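Local coordinates for flagellar biosynthesis protein flhF (Bacillus subtilis, PDB 2PX0), which binds and hydrolyses GTP as a signal-recognition-particle-type GTPase that forms a homodimer and is necessary for building the bacterial flagellum, at residues K136-T144 and A157-Y168; T169-K177 and E206-I214. All blocks are in the same frame, centred on the assembly; numbering follows the deposited sequence.

Interaction 1. Residues K136-T144 and A157-Y168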
ATOM      1  N   LYS A 136     -17.456 -22.877 -15.418  1.00 68.94           N
ATOM      2  CA  LYS A 136     -16.794 -23.871 -14.592  1.00 69.21           C
ATOM      3  C   LYS A 136     -15.506 -23.244 -14.114  1.00 68.03           C
ATOM      4  O   LYS A 136     -14.544 -23.123 -14.877  1.00 68.36           O
ATOM      5  CB  LYS A 136     -16.460 -25.138 -15.389  1.00 71.04           C
ATOM      6  CG  LYS A 136     -17.586 -26.154 -15.484  1.00 72.15           C
ATOM      7  CD  LYS A 136     -17.105 -27.432 -16.159  1.00 75.06           C
ATOM      8  CE  LYS A 136     -16.683 -27.178 -17.617  1.00 77.09           C
ATOM      9  NZ  LYS A 136     -16.206 -28.422 -18.297  1.00 77.82           N
ATOM     10  N   ILE A 137     -15.492 -22.861 -12.844  1.00 66.72           N
ATOM     11  CA  ILE A 137     -14.339 -22.231 -12.234  1.00 64.38           C
ATOM     12  C   ILE A 137     -13.435 -23.239 -11.541  1.00 62.38           C
ATOM     13  O   ILE A 137     -13.878 -24.285 -11.078  1.00 62.01           O
ATOM     14  CB  ILE A 137     -14.806 -21.191 -11.204  1.00 65.21           C
ATOM     15  CG1 ILE A 137     -15.795 -20.235 -11.860  1.00 67.06           C
ATOM     16  CG2 ILE A 137     -13.637 -20.415 -10.669  1.00 67.18           C
ATOM     17  CD1 ILE A 137     -15.286 -19.626 -13.155  1.00 68.76           C
ATOM     18  N   ALA A 138     -12.156 -22.910 -11.482  1.00 61.28           N
ATOM     19  CA  ALA A 138     -11.170 -23.752 -10.819  1.00 59.72           C
ATOM     20  C   ALA A 138     -10.163 -22.808 -10.166  1.00 58.48           C
ATOM     21  O   ALA A 138     -10.044 -21.650 -10.566  1.00 57.65           O
ATOM     22  CB  ALA A 138     -10.476 -24.642 -11.828  1.00 59.84           C
ATOM     23  N   PHE A 139      -9.447 -23.296  -9.159  1.00 56.27           N
ATOM     24  CA  PHE A 139      -8.454 -22.482  -8.473  1.00 53.34           C
ATOM     25  C   PHE A 139      -7.113 -23.174  -8.436  1.00 52.83           C
ATOM     26  O   PHE A 139      -7.017 -24.367  -8.685  1.00 52.56           O
ATOM     27  CB  PHE A 139      -8.903 -22.192  -7.051  1.00 51.77           C
ATOM     28  CG  PHE A 139      -9.885 -21.078  -6.949  1.00 53.25           C
ATOM     29  CD1 PHE A 139      -9.479 -19.757  -7.137  1.00 55.54           C
ATOM     30  CD2 PHE A 139     -11.212 -21.333  -6.635  1.00 53.14           C
ATOM     31  CE1 PHE A 139     -10.387 -18.696  -7.010  1.00 54.75           C
ATOM     32  CE2 PHE A 139     -12.128 -20.285  -6.505  1.00 54.09           C
ATOM     33  CZ  PHE A 139     -11.715 -18.964  -6.693  1.00 54.30           C
ATOM     34  N   ILE A 140      -6.077 -22.405  -8.133  1.00 53.66           N
ATOM     35  CA  ILE A 140      -4.712 -22.908  -8.029  1.00 53.34           C
ATOM     36  C   ILE A 140      -3.936 -21.882  -7.239  1.00 54.00           C
ATOM     37  O   ILE A 140      -4.075 -20.685  -7.474  1.00 54.73           O
ATOM     38  CB  ILE A 140      -4.014 -23.014  -9.400  1.00 53.78           C
ATOM     39  CG1 ILE A 140      -4.639 -24.122 -10.246  1.00 52.88           C
ATOM     40  CG2 ILE A 140      -2.522 -23.255  -9.200  1.00 52.34           C
ATOM     41  CD1 ILE A 140      -3.953 -24.311 -11.579  1.00 53.00           C
ATOM     42  N   THR A 141      -3.118 -22.331  -6.303  1.00 55.93           N
ATOM     43  CA  THR A 141      -2.326 -21.384  -5.537  1.00 58.21           C
ATOM     44  C   THR A 141      -0.843 -21.660  -5.715  1.00 59.43           C
ATOM     45  O   THR A 141      -0.427 -22.772  -6.051  1.00 61.06           O
ATOM     46  CB  THR A 141      -2.622 -21.449  -4.051  1.00 58.42           C
ATOM     47  OG1 THR A 141      -4.037 -21.431  -3.841  1.00 60.35           O
ATOM     48  CG2 THR A 141      -1.990 -20.255  -3.358  1.00 58.51           C
ATOM     49  N   THR A 142      -0.050 -20.627  -5.490  1.00 59.62           N
ATOM     50  CA  THR A 142       1.391 -20.720  -5.592  1.00 59.96           C
ATOM     51  C   THR A 142       1.873 -20.101  -4.309  1.00 61.94           C
ATOM     52  O   THR A 142       3.050 -20.199  -3.959  1.00 62.79           O
ATOM     53  CB  THR A 142       1.908 -19.915  -6.786  1.00 58.05           C
ATOM     54  OG1 THR A 142       1.721 -20.684  -7.969  1.00 60.17           O
ATOM     55  CG2 THR A 142       3.378 -19.581  -6.645  1.00 58.69           C
ATOM     56  N   ASP A 143       0.947 -19.473  -3.591  1.00 63.08           N
ATOM     57  CA  ASP A 143       1.322 -18.827  -2.351  1.00 65.63           C
ATOM     58  C   ASP A 143       1.593 -19.826  -1.247  1.00 67.86           C
ATOM     59  O   ASP A 143       0.725 -20.111  -0.414  1.00 68.68           O
ATOM     60  CB  ASP A 143       0.256 -17.839  -1.897  1.00 63.58           C
ATOM     61  CG  ASP A 143       0.708 -17.029  -0.707  1.00 61.94           C
ATOM     62  OD1 ASP A 143       1.054 -17.639   0.322  1.00 61.10           O
ATOM     63  OD2 ASP A 143       0.731 -15.789  -0.799  1.00 62.95           O
ATOM     64  N   THR A 144       2.812 -20.358  -1.256  1.00 69.87           N
ATOM     65  CA  THR A 144       3.243 -21.315  -0.253  1.00 71.95           C
ATOM     66  C   THR A 144       3.885 -20.526   0.875  1.00 72.00           C
ATOM     67  O   THR A 144       3.923 -20.976   2.022  1.00 71.11           O
ATOM     68  CB  THR A 144       4.273 -22.285  -0.831  1.00 73.98           C
ATOM     69  OG1 THR A 144       3.620 -23.181  -1.738  1.00 77.08           O
ATOM     70  CG2 THR A 144       4.952 -23.079   0.286  1.00 75.89           C
ATOM     71  N   ALA A 157     -12.803 -21.292  -1.533  1.00 70.80           N
ATOM     72  CA  ALA A 157     -13.104 -22.007  -2.764  1.00 72.01           C
ATOM     73  C   ALA A 157     -14.185 -23.019  -2.437  1.00 73.49           C
ATOM     74  O   ALA A 157     -14.993 -23.368  -3.293  1.00 73.82           O
ATOM     75  CB  ALA A 157     -11.868 -22.708  -3.292  1.00 70.21           C
ATOM     76  N   GLU A 158     -14.203 -23.483  -1.189  1.00 75.78           N
ATOM     77  CA  GLU A 158     -15.215 -24.444  -0.764  1.00 78.66           C
ATOM     78  C   GLU A 158     -16.577 -23.763  -0.863  1.00 78.54           C
ATOM     79  O   GLU A 158     -17.547 -24.369  -1.320  1.00 79.20           O
ATOM     80  CB  GLU A 158     -14.975 -24.910   0.678  1.00 81.49           C
ATOM     81  CG  GLU A 158     -13.657 -25.657   0.901  1.00 86.54           C
ATOM     82  CD  GLU A 158     -13.443 -26.059   2.362  1.00 89.19           C
ATOM     83  OE1 GLU A 158     -14.009 -25.391   3.263  1.00 90.09           O
ATOM     84  OE2 GLU A 158     -12.689 -27.030   2.613  1.00 89.88           O
ATOM     85  N   LEU A 159     -16.645 -22.502  -0.433  1.00 78.47           N
ATOM     86  CA  LEU A 159     -17.895 -21.743  -0.488  1.00 77.30           C
ATOM     87  C   LEU A 159     -18.381 -21.663  -1.927  1.00 76.45           C
ATOM     88  O   LEU A 159     -19.503 -22.043  -2.239  1.00 76.42           O
ATOM     89  CB  LEU A 159     -17.704 -20.317   0.048  1.00 77.08           C
ATOM     90  CG  LEU A 159     -17.732 -20.024   1.551  1.00 76.74           C
ATOM     91  CD1 LEU A 159     -17.607 -18.525   1.775  1.00 75.68           C
ATOM     92  CD2 LEU A 159     -19.030 -20.514   2.151  1.00 77.46           C
ATOM     93  N   LEU A 160     -17.520 -21.159  -2.800  1.00 75.86           N
ATOM     94  CA  LEU A 160     -17.857 -21.023  -4.205  1.00 74.27           C
ATOM     95  C   LEU A 160     -18.025 -22.428  -4.760  1.00 73.39           C
ATOM     96  O   LEU A 160     -18.409 -22.617  -5.912  1.00 73.05           O
ATOM     97  CB  LEU A 160     -16.728 -20.289  -4.929  1.00 74.37           C
ATOM     98  CG  LEU A 160     -17.102 -19.431  -6.133  1.00 73.90           C
ATOM     99  CD1 LEU A 160     -18.162 -18.432  -5.718  1.00 74.08           C
ATOM    100  CD2 LEU A 160     -15.860 -18.716  -6.659  1.00 74.52           C
ATOM    101  N   GLN A 161     -17.740 -23.411  -3.913  1.00 73.12           N
ATOM    102  CA  GLN A 161     -17.841 -24.818  -4.283  1.00 73.39           C
ATOM    103  C   GLN A 161     -17.069 -25.047  -5.575  1.00 72.44           C
ATOM    104  O   GLN A 161     -17.651 -25.283  -6.634  1.00 72.53           O
ATOM    105  CB  GLN A 161     -19.310 -25.219  -4.459  1.00 74.87           C
ATOM    106  CG  GLN A 161     -19.660 -26.558  -3.818  1.00 78.12           C
ATOM    107  CD  GLN A 161     -21.135 -26.914  -3.948  1.00 81.01           C
ATOM    108  OE1 GLN A 161     -22.005 -26.240  -3.379  1.00 82.95           O
ATOM    109  NE2 GLN A 161     -21.424 -27.976  -4.698  1.00 80.63           N
ATOM    110  N   ALA A 162     -15.745 -24.959  -5.470  1.00 71.66           N
ATOM    111  CA  ALA A 162     -14.851 -25.134  -6.610  1.00 70.23           C
ATOM    112  C   ALA A 162     -13.560 -25.824  -6.170  1.00 69.32           C
ATOM    113  O   ALA A 162     -13.220 -25.835  -4.986  1.00 69.69           O
ATOM    114  CB  ALA A 162     -14.536 -23.771  -7.239  1.00 70.34           C
ATOM    115  N   PRO A 163     -12.828 -26.416  -7.123  1.00 68.29           N
ATOM    116  CA  PRO A 163     -11.570 -27.115  -6.846  1.00 67.20           C
ATOM    117  C   PRO A 163     -10.353 -26.203  -6.705  1.00 66.53           C
ATOM    118  O   PRO A 163     -10.269 -25.154  -7.338  1.00 67.58           O
ATOM    119  CB  PRO A 163     -11.443 -28.060  -8.034  1.00 66.84           C
ATOM    120  CG  PRO A 163     -12.037 -27.263  -9.146  1.00 67.63           C
ATOM    121  CD  PRO A 163     -13.273 -26.660  -8.507  1.00 68.57           C
ATOM    122  N   LEU A 164      -9.407 -26.619  -5.872  1.00 65.86           N
ATOM    123  CA  LEU A 164      -8.184 -25.860  -5.648  1.00 64.76           C
ATOM    124  C   LEU A 164      -7.005 -26.820  -5.495  1.00 64.53           C
ATOM    125  O   LEU A 164      -7.137 -27.883  -4.881  1.00 64.09           O
ATOM    126  CB  LEU A 164      -8.328 -25.003  -4.390  1.00 64.51           C
ATOM    127  CG  LEU A 164      -7.155 -24.103  -3.995  1.00 64.95           C
ATOM    128  CD1 LEU A 164      -7.629 -23.135  -2.936  1.00 66.19           C
ATOM    129  CD2 LEU A 164      -5.986 -24.922  -3.473  1.00 64.32           C
ATOM    130  N   GLU A 165      -5.860 -26.438  -6.052  1.00 63.98           N
ATOM    131  CA  GLU A 165      -4.656 -27.253  -5.981  1.00 65.13           C
ATOM    132  C   GLU A 165      -3.445 -26.414  -5.601  1.00 65.40           C
ATOM    133  O   GLU A 165      -3.086 -25.489  -6.321  1.00 66.96           O
ATOM    134  CB  GLU A 165      -4.381 -27.911  -7.332  1.00 65.97           C
ATOM    135  CG  GLU A 165      -5.446 -28.882  -7.814  1.00 71.20           C
ATOM    136  CD  GLU A 165      -5.541 -30.141  -6.957  1.00 75.43           C
ATOM    137  OE1 GLU A 165      -4.471 -30.629  -6.508  1.00 77.27           O
ATOM    138  OE2 GLU A 165      -6.679 -30.642  -6.750  1.00 73.83           O
ATOM    139  N   VAL A 166      -2.815 -26.733  -4.476  1.00 65.20           N
ATOM    140  CA  VAL A 166      -1.623 -26.006  -4.050  1.00 65.56           C
ATOM    141  C   VAL A 166      -0.434 -26.503  -4.876  1.00 67.03           C
ATOM    142  O   VAL A 166      -0.418 -27.654  -5.317  1.00 66.59           O
ATOM    143  CB  VAL A 166      -1.327 -26.246  -2.556  1.00 65.00           C
ATOM    144  CG1 VAL A 166       0.031 -25.677  -2.190  1.00 64.83           C
ATOM    145  CG2 VAL A 166      -2.405 -25.598  -1.709  1.00 65.41           C
ATOM    146  N   CYS A 167       0.559 -25.642  -5.083  1.00 67.81           N
ATOM    147  CA  CYS A 167       1.730 -26.033  -5.854  1.00 68.11           C
ATOM    148  C   CYS A 167       3.021 -25.452  -5.287  1.00 69.82           C
ATOM    149  O   CYS A 167       3.116 -24.242  -5.057  1.00 69.89           O
ATOM    150  CB  CYS A 167       1.555 -25.592  -7.302  1.00 67.30           C
ATOM    151  SG  CYS A 167       0.005 -26.150  -8.029  1.00 67.54           S
ATOM    152  N   TYR A 168       4.008 -26.319  -5.055  1.00 70.95           N
ATOM    153  CA  TYR A 168       5.304 -25.890  -4.527  1.00 71.05           C
ATOM    154  C   TYR A 168       6.365 -25.865  -5.629  1.00 73.15           C
ATOM    155  O   TYR A 168       7.363 -25.152  -5.520  1.00 74.90           O
ATOM    156  CB  TYR A 168       5.772 -26.820  -3.405  1.00 66.84           C
ATOM    157  CG  TYR A 168       4.932 -26.763  -2.158  1.00 62.92           C
ATOM    158  CD1 TYR A 168       3.570 -27.059  -2.198  1.00 61.50           C
ATOM    159  CD2 TYR A 168       5.498 -26.415  -0.928  1.00 60.62           C
ATOM    160  CE1 TYR A 168       2.789 -27.010  -1.041  1.00 60.12           C
ATOM    161  CE2 TYR A 168       4.721 -26.361   0.240  1.00 57.67           C
ATOM    162  CZ  TYR A 168       3.368 -26.661   0.174  1.00 57.16           C
ATOM    163  OH  TYR A 168       2.583 -26.619   1.305  1.00 49.82           O
TER
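Phe139 and Thr141, on the outermost strand 137-141 of the parallel sheet, anchor a parallel edge pairing, bonded through the backbone to Pro163, Glu165 and Cys167, the chain returning alongside after helix 149-157. Residues pair in parallel, from Ala138 beside Pro163 to Thr142 beside Cys167, an excursion through that helix having brought the chain back in the same direction at the sheet edge. Three bonds hold it. Phe139 N reaches Pro163 O at 2.7 Å, close to the line of the carbonyl, whereas Thr141 N meets Glu165 O at 3.2 Å from 39° out of the carbonyl plane. The third, from Cys167 N to Thr141 O, is weak.

Side chains sort to two faces. With its CG beside the backbone N (chi1 -81°), the Phe139 ring turns toward the helix end, where Phe139 CD2 lies 3.7 Å from Ala157 CB and Leu160 CD2 lies at the ring edge, nearest CE2; Leu122 and Ala126 of helix 118-132 also touch it. Leu164 CD2 comes within 4.0 Å of Thr141 OG1, and the Leu164 side chain also touches Leu153. On the other face, Ile140 CG2 packs 4.0 Å from Cys167 SG. Beyond the strand, Thr144 sets OG1 over the centre of the Tyr168 ring, 3.6 Å above its plane, while the neighbouring Asp143 touches the bound GTP analogue. The chemistry implies a mixed seam: a few backbone bonds set the pairing, while apolar contacts, chiefly those of Phe139, pack the edge strand against the end of helix 149-157 and the turn that follows it.

Interaction 2. Residues T169-K177 and E206-I214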
ATOM      1  N   THR A 169       6.154 -26.647  -6.684  1.00 74.72           N
ATOM      2  CA  THR A 169       7.110 -26.694  -7.785  1.00 76.59           C
ATOM      3  C   THR A 169       6.421 -26.365  -9.091  1.00 77.41           C
ATOM      4  O   THR A 169       5.193 -26.261  -9.142  1.00 77.59           O
ATOM      5  CB  THR A 169       7.756 -28.086  -7.924  1.00 76.57           C
ATOM      6  OG1 THR A 169       6.797 -29.009  -8.460  1.00 76.36           O
ATOM      7  CG2 THR A 169       8.233 -28.584  -6.570  1.00 75.99           C
ATOM      8  N   LYS A 170       7.225 -26.210 -10.139  1.00 77.92           N
ATOM      9  CA  LYS A 170       6.723 -25.890 -11.468  1.00 79.99           C
ATOM     10  C   LYS A 170       6.001 -27.095 -12.050  1.00 81.01           C
ATOM     11  O   LYS A 170       5.013 -26.948 -12.784  1.00 80.52           O
ATOM     12  CB  LYS A 170       7.886 -25.502 -12.372  1.00 81.57           C
ATOM     13  CG  LYS A 170       9.001 -26.523 -12.325  1.00 84.80           C
ATOM     14  CD  LYS A 170      10.318 -25.965 -12.826  1.00 87.07           C
ATOM     15  CE  LYS A 170      11.471 -26.829 -12.326  1.00 88.65           C
ATOM     16  NZ  LYS A 170      11.488 -26.890 -10.827  1.00 88.61           N
ATOM     17  N   GLU A 171       6.504 -28.284 -11.717  1.00 82.03           N
ATOM     18  CA  GLU A 171       5.921 -29.533 -12.204  1.00 82.60           C
ATOM     19  C   GLU A 171       4.518 -29.679 -11.635  1.00 82.49           C
ATOM     20  O   GLU A 171       3.558 -29.929 -12.365  1.00 81.56           O
ATOM     21  CB  GLU A 171       6.765 -30.735 -11.766  1.00 82.93           C
ATOM     22  CG  GLU A 171       8.263 -30.609 -12.013  1.00 84.47           C
ATOM     23  CD  GLU A 171       9.007 -29.983 -10.841  1.00 85.45           C
ATOM     24  OE1 GLU A 171       8.753 -30.400  -9.687  1.00 85.10           O
ATOM     25  OE2 GLU A 171       9.856 -29.092 -11.077  1.00 85.03           O
ATOM     26  N   GLU A 172       4.416 -29.523 -10.319  1.00 82.58           N
ATOM     27  CA  GLU A 172       3.144 -29.629  -9.631  1.00 83.28           C
ATOM     28  C   GLU A 172       2.144 -28.691 -10.285  1.00 84.40           C
ATOM     29  O   GLU A 172       1.036 -29.098 -10.640  1.00 84.53           O
ATOM     30  CB  GLU A 172       3.316 -29.282  -8.153  1.00 83.52           C
ATOM     31  CG  GLU A 172       4.177 -30.290  -7.396  1.00 85.45           C
ATOM     32  CD  GLU A 172       4.367 -29.946  -5.923  1.00 86.60           C
ATOM     33  OE1 GLU A 172       3.356 -29.756  -5.207  1.00 85.74           O
ATOM     34  OE2 GLU A 172       5.536 -29.880  -5.478  1.00 87.06           O
ATOM     35  N   PHE A 173       2.544 -27.436 -10.460  1.00 85.86           N
ATOM     36  CA  PHE A 173       1.667 -26.455 -11.084  1.00 86.91           C
ATOM     37  C   PHE A 173       1.259 -26.919 -12.478  1.00 87.58           C
ATOM     38  O   PHE A 173       0.075 -27.055 -12.774  1.00 87.33           O
ATOM     39  CB  PHE A 173       2.351 -25.090 -11.195  1.00 86.87           C
ATOM     40  CG  PHE A 173       1.525 -24.068 -11.924  1.00 87.56           C
ATOM     41  CD1 PHE A 173       0.427 -23.480 -11.310  1.00 87.73           C
ATOM     42  CD2 PHE A 173       1.793 -23.753 -13.253  1.00 88.28           C
ATOM     43  CE1 PHE A 173      -0.397 -22.598 -12.004  1.00 87.21           C
ATOM     44  CE2 PHE A 173       0.976 -22.874 -13.956  1.00 87.48           C
ATOM     45  CZ  PHE A 173      -0.121 -22.297 -13.330  1.00 87.20           C
ATOM     46  N   GLN A 174       2.247 -27.156 -13.335  1.00 88.81           N
ATOM     47  CA  GLN A 174       1.980 -27.598 -14.700  1.00 89.59           C
ATOM     48  C   GLN A 174       0.963 -28.738 -14.707  1.00 89.12           C
ATOM     49  O   GLN A 174       0.089 -28.790 -15.571  1.00 89.34           O
ATOM     50  CB  GLN A 174       3.273 -28.061 -15.376  1.00 90.10           C
ATOM     51  CG  GLN A 174       3.247 -27.931 -16.883  1.00 90.68           C
ATOM     52  CD  GLN A 174       3.033 -26.492 -17.327  1.00 93.06           C
ATOM     53  OE1 GLN A 174       3.702 -25.571 -16.840  1.00 92.57           O
ATOM     54  NE2 GLN A 174       2.103 -26.288 -18.259  1.00 93.51           N
ATOM     55  N   GLN A 175       1.077 -29.645 -13.741  1.00 87.77           N
ATOM     56  CA  GLN A 175       0.151 -30.767 -13.644  1.00 86.49           C
ATOM     57  C   GLN A 175      -1.261 -30.284 -13.340  1.00 85.53           C
ATOM     58  O   GLN A 175      -2.206 -30.613 -14.065  1.00 83.83           O
ATOM     59  CB  GLN A 175       0.610 -31.732 -12.557  1.00 87.63           C
ATOM     60  CG  GLN A 175       1.615 -32.753 -13.040  1.00 89.31           C
ATOM     61  CD  GLN A 175       2.263 -33.492 -11.896  1.00 90.71           C
ATOM     62  OE1 GLN A 175       1.601 -33.817 -10.903  1.00 92.76           O
ATOM     63  NE2 GLN A 175       3.560 -33.769 -12.024  1.00 89.46           N
ATOM     64  N   ALA A 176      -1.400 -29.518 -12.258  1.00 83.90           N
ATOM     65  CA  ALA A 176      -2.695 -28.972 -11.864  1.00 82.27           C
ATOM     66  C   ALA A 176      -3.222 -28.179 -13.050  1.00 81.71           C
ATOM     67  O   ALA A 176      -4.402 -28.227 -13.384  1.00 81.35           O
ATOM     68  CB  ALA A 176      -2.533 -28.065 -10.659  1.00 80.80           C
ATOM     69  N   LYS A 177      -2.313 -27.448 -13.674  1.00 82.28           N
ATOM     70  CA  LYS A 177      -2.611 -26.638 -14.838  1.00 83.24           C
ATOM     71  C   LYS A 177      -3.160 -27.563 -15.916  1.00 84.00           C
ATOM     72  O   LYS A 177      -3.984 -27.166 -16.730  1.00 83.91           O
ATOM     73  CB  LYS A 177      -1.315 -25.961 -15.302  1.00 83.27           C
ATOM     74  CG  LYS A 177      -1.393 -25.139 -16.581  1.00 82.71           C
ATOM     75  CD  LYS A 177      -0.059 -24.421 -16.792  1.00 82.89           C
ATOM     76  CE  LYS A 177       0.009 -23.701 -18.128  1.00 83.31           C
ATOM     77  NZ  LYS A 177       0.067 -24.658 -19.268  1.00 84.86           N
ATOM     78  N   GLU A 206       9.753 -19.073 -13.453  1.00 79.68           N
ATOM     79  CA  GLU A 206      10.103 -20.485 -13.320  1.00 82.61           C
ATOM     80  C   GLU A 206       8.831 -21.273 -13.024  1.00 84.34           C
ATOM     81  O   GLU A 206       8.363 -22.063 -13.856  1.00 84.85           O
ATOM     82  CB  GLU A 206      11.100 -20.697 -12.174  1.00 83.66           C
ATOM     83  CG  GLU A 206      12.463 -20.057 -12.385  1.00 86.05           C
ATOM     84  CD  GLU A 206      13.119 -20.486 -13.689  1.00 87.23           C
ATOM     85  OE1 GLU A 206      13.208 -21.714 -13.927  1.00 87.22           O
ATOM     86  OE2 GLU A 206      13.544 -19.596 -14.467  1.00 85.90           O
ATOM     87  N   THR A 207       8.283 -21.043 -11.829  1.00 85.23           N
ATOM     88  CA  THR A 207       7.065 -21.700 -11.373  1.00 85.13           C
ATOM     89  C   THR A 207       5.976 -21.619 -12.434  1.00 85.61           C
ATOM     90  O   THR A 207       5.402 -22.642 -12.827  1.00 86.08           O
ATOM     91  CB  THR A 207       6.556 -21.050 -10.084  1.00 85.36           C
ATOM     92  OG1 THR A 207       7.582 -21.112  -9.086  1.00 85.96           O
ATOM     93  CG2 THR A 207       5.320 -21.776  -9.572  1.00 86.28           C
ATOM     94  N   ILE A 208       5.691 -20.403 -12.893  1.00 85.25           N
ATOM     95  CA  ILE A 208       4.680 -20.199 -13.925  1.00 85.48           C
ATOM     96  C   ILE A 208       5.364 -20.011 -15.277  1.00 85.44           C
ATOM     97  O   ILE A 208       5.971 -18.973 -15.535  1.00 84.16           O
ATOM     98  CB  ILE A 208       3.794 -18.977 -13.613  1.00 85.68           C
ATOM     99  CG1 ILE A 208       3.016 -19.229 -12.315  1.00 85.00           C
ATOM    100  CG2 ILE A 208       2.830 -18.723 -14.763  1.00 86.43           C
ATOM    101  CD1 ILE A 208       2.078 -18.110 -11.926  1.00 84.49           C
ATOM    102  N   PRO A 209       5.262 -21.024 -16.160  1.00 86.29           N
ATOM    103  CA  PRO A 209       5.852 -21.047 -17.504  1.00 85.75           C
ATOM    104  C   PRO A 209       5.550 -19.828 -18.366  1.00 86.08           C
ATOM    105  O   PRO A 209       6.453 -19.055 -18.685  1.00 87.09           O
ATOM    106  CB  PRO A 209       5.288 -22.332 -18.106  1.00 85.85           C
ATOM    107  CG  PRO A 209       3.956 -22.469 -17.429  1.00 86.62           C
ATOM    108  CD  PRO A 209       4.319 -22.147 -15.997  1.00 87.00           C
ATOM    109  N   PHE A 210       4.281 -19.677 -18.742  1.00 85.64           N
ATOM    110  CA  PHE A 210       3.801 -18.571 -19.576  1.00 86.02           C
ATOM    111  C   PHE A 210       3.709 -18.948 -21.059  1.00 85.35           C
ATOM    112  O   PHE A 210       4.713 -19.020 -21.769  1.00 84.45           O
ATOM    113  CB  PHE A 210       4.676 -17.313 -19.416  1.00 87.63           C
ATOM    114  CG  PHE A 210       4.566 -16.654 -18.058  1.00 90.68           C
ATOM    115  CD1 PHE A 210       3.332 -16.219 -17.570  1.00 90.22           C
ATOM    116  CD2 PHE A 210       5.703 -16.457 -17.268  1.00 91.99           C
ATOM    117  CE1 PHE A 210       3.231 -15.601 -16.316  1.00 90.04           C
ATOM    118  CE2 PHE A 210       5.610 -15.839 -16.009  1.00 91.51           C
ATOM    119  CZ  PHE A 210       4.372 -15.412 -15.539  1.00 90.11           C
ATOM    120  N   GLU A 211       2.482 -19.196 -21.509  1.00 85.29           N
ATOM    121  CA  GLU A 211       2.192 -19.560 -22.893  1.00 83.27           C
ATOM    122  C   GLU A 211       0.776 -19.130 -23.275  1.00 80.86           C
ATOM    123  O   GLU A 211      -0.012 -18.712 -22.429  1.00 79.91           O
ATOM    124  CB  GLU A 211       2.336 -21.069 -23.106  1.00 84.06           C
ATOM    125  CG  GLU A 211       1.659 -21.922 -22.057  1.00 85.64           C
ATOM    126  CD  GLU A 211       2.525 -22.090 -20.817  1.00 88.26           C
ATOM    127  OE1 GLU A 211       3.693 -22.527 -20.968  1.00 88.61           O
ATOM    128  OE2 GLU A 211       2.044 -21.792 -19.697  1.00 88.87           O
ATOM    129  N   SER A 212       0.472 -19.241 -24.562  1.00 78.73           N
ATOM    130  CA  SER A 212      -0.824 -18.874 -25.120  1.00 76.30           C
ATOM    131  C   SER A 212      -2.003 -19.022 -24.164  1.00 76.14           C
ATOM    132  O   SER A 212      -2.881 -18.154 -24.110  1.00 75.79           O
ATOM    133  CB  SER A 212      -1.093 -19.710 -26.373  1.00 75.22           C
ATOM    134  OG  SER A 212      -2.346 -19.392 -26.945  1.00 72.36           O
ATOM    135  N   SER A 213      -2.019 -20.120 -23.415  1.00 75.54           N
ATOM    136  CA  SER A 213      -3.105 -20.412 -22.476  1.00 73.40           C
ATOM    137  C   SER A 213      -3.308 -19.426 -21.314  1.00 70.53           C
ATOM    138  O   SER A 213      -4.421 -19.289 -20.811  1.00 69.01           O
ATOM    139  CB  SER A 213      -2.923 -21.835 -21.915  1.00 75.67           C
ATOM    140  OG  SER A 213      -1.616 -22.033 -21.375  1.00 78.24           O
ATOM    141  N   ILE A 214      -2.247 -18.740 -20.900  1.00 68.44           N
ATOM    142  CA  ILE A 214      -2.323 -17.804 -19.780  1.00 66.02           C
ATOM    143  C   ILE A 214      -2.638 -16.342 -20.131  1.00 65.41           C
ATOM    144  O   ILE A 214      -2.340 -15.872 -21.226  1.00 66.32           O
ATOM    145  CB  ILE A 214      -1.017 -17.859 -18.953  1.00 63.74           C
ATOM    146  CG1 ILE A 214      -0.945 -19.193 -18.212  1.00 63.07           C
ATOM    147  CG2 ILE A 214      -0.960 -16.718 -17.967  1.00 62.78           C
ATOM    148  CD1 ILE A 214       0.249 -19.308 -17.271  1.00 63.82           C
TER
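The backbones come closest where the first turn of helix 170-179 passes the last turn of helix 198-207, with Lys170 CA 4.2 Å from Thr207 CA and no hydrogen bond between the segments. Thr169 is the N-cap of the first helix, its OG1 accepting a nearly straight bond from Glu172 N (N-H...O angle 172°), and the second helix gives way at Ile208 to the loop leading into strand 214-221 of this P-loop GTPase fold. Phe173 packs against the residues where the second helix ends. Its CG is anti to the backbone N (chi1 176°), which carries the ring toward the loop, where Phe173 CE2 lies 4.0 Å from Pro209 CD and Ile208 CG1 sits over one ring face; Ile140 of the edge strand packs on the same side chain. One helical turn on, Lys177 stretches out nearly straight until its final bend, placing its ammonium in a salt bridge with Glu211 and in a cation-pi contact with Tyr107. A methionine in place of Lys177 would probably leave the Glu211 carboxylate without its positive mate and the Tyr107 ring without its cation. The salt bridge is a long one, with Lys177 NZ 3.5 Å from Glu211 OE2, the same oxygen that takes a weak bond from Phe210 N.

In the fold
Read from the N terminus, the two contacts follow in series and neither nest nor cross. Interaction 1 closes the excursion through helix 149-157, bringing the chain back beside strand 137-141. With scarcely a break the chain enters helix 170-179, and interaction 2 closes a longer loop that takes in strand 185-189 and helix 198-207, ending at the start of strand 214-221. The contact centres lie about 14 Å apart, yet they meet directly: Cys167 SG is 3.5 Å from Phe173 CA, and Glu165 packs on Ala176. Helix 170-179 thus bridges the edge of the sheet and the loop entering one of its inner strands.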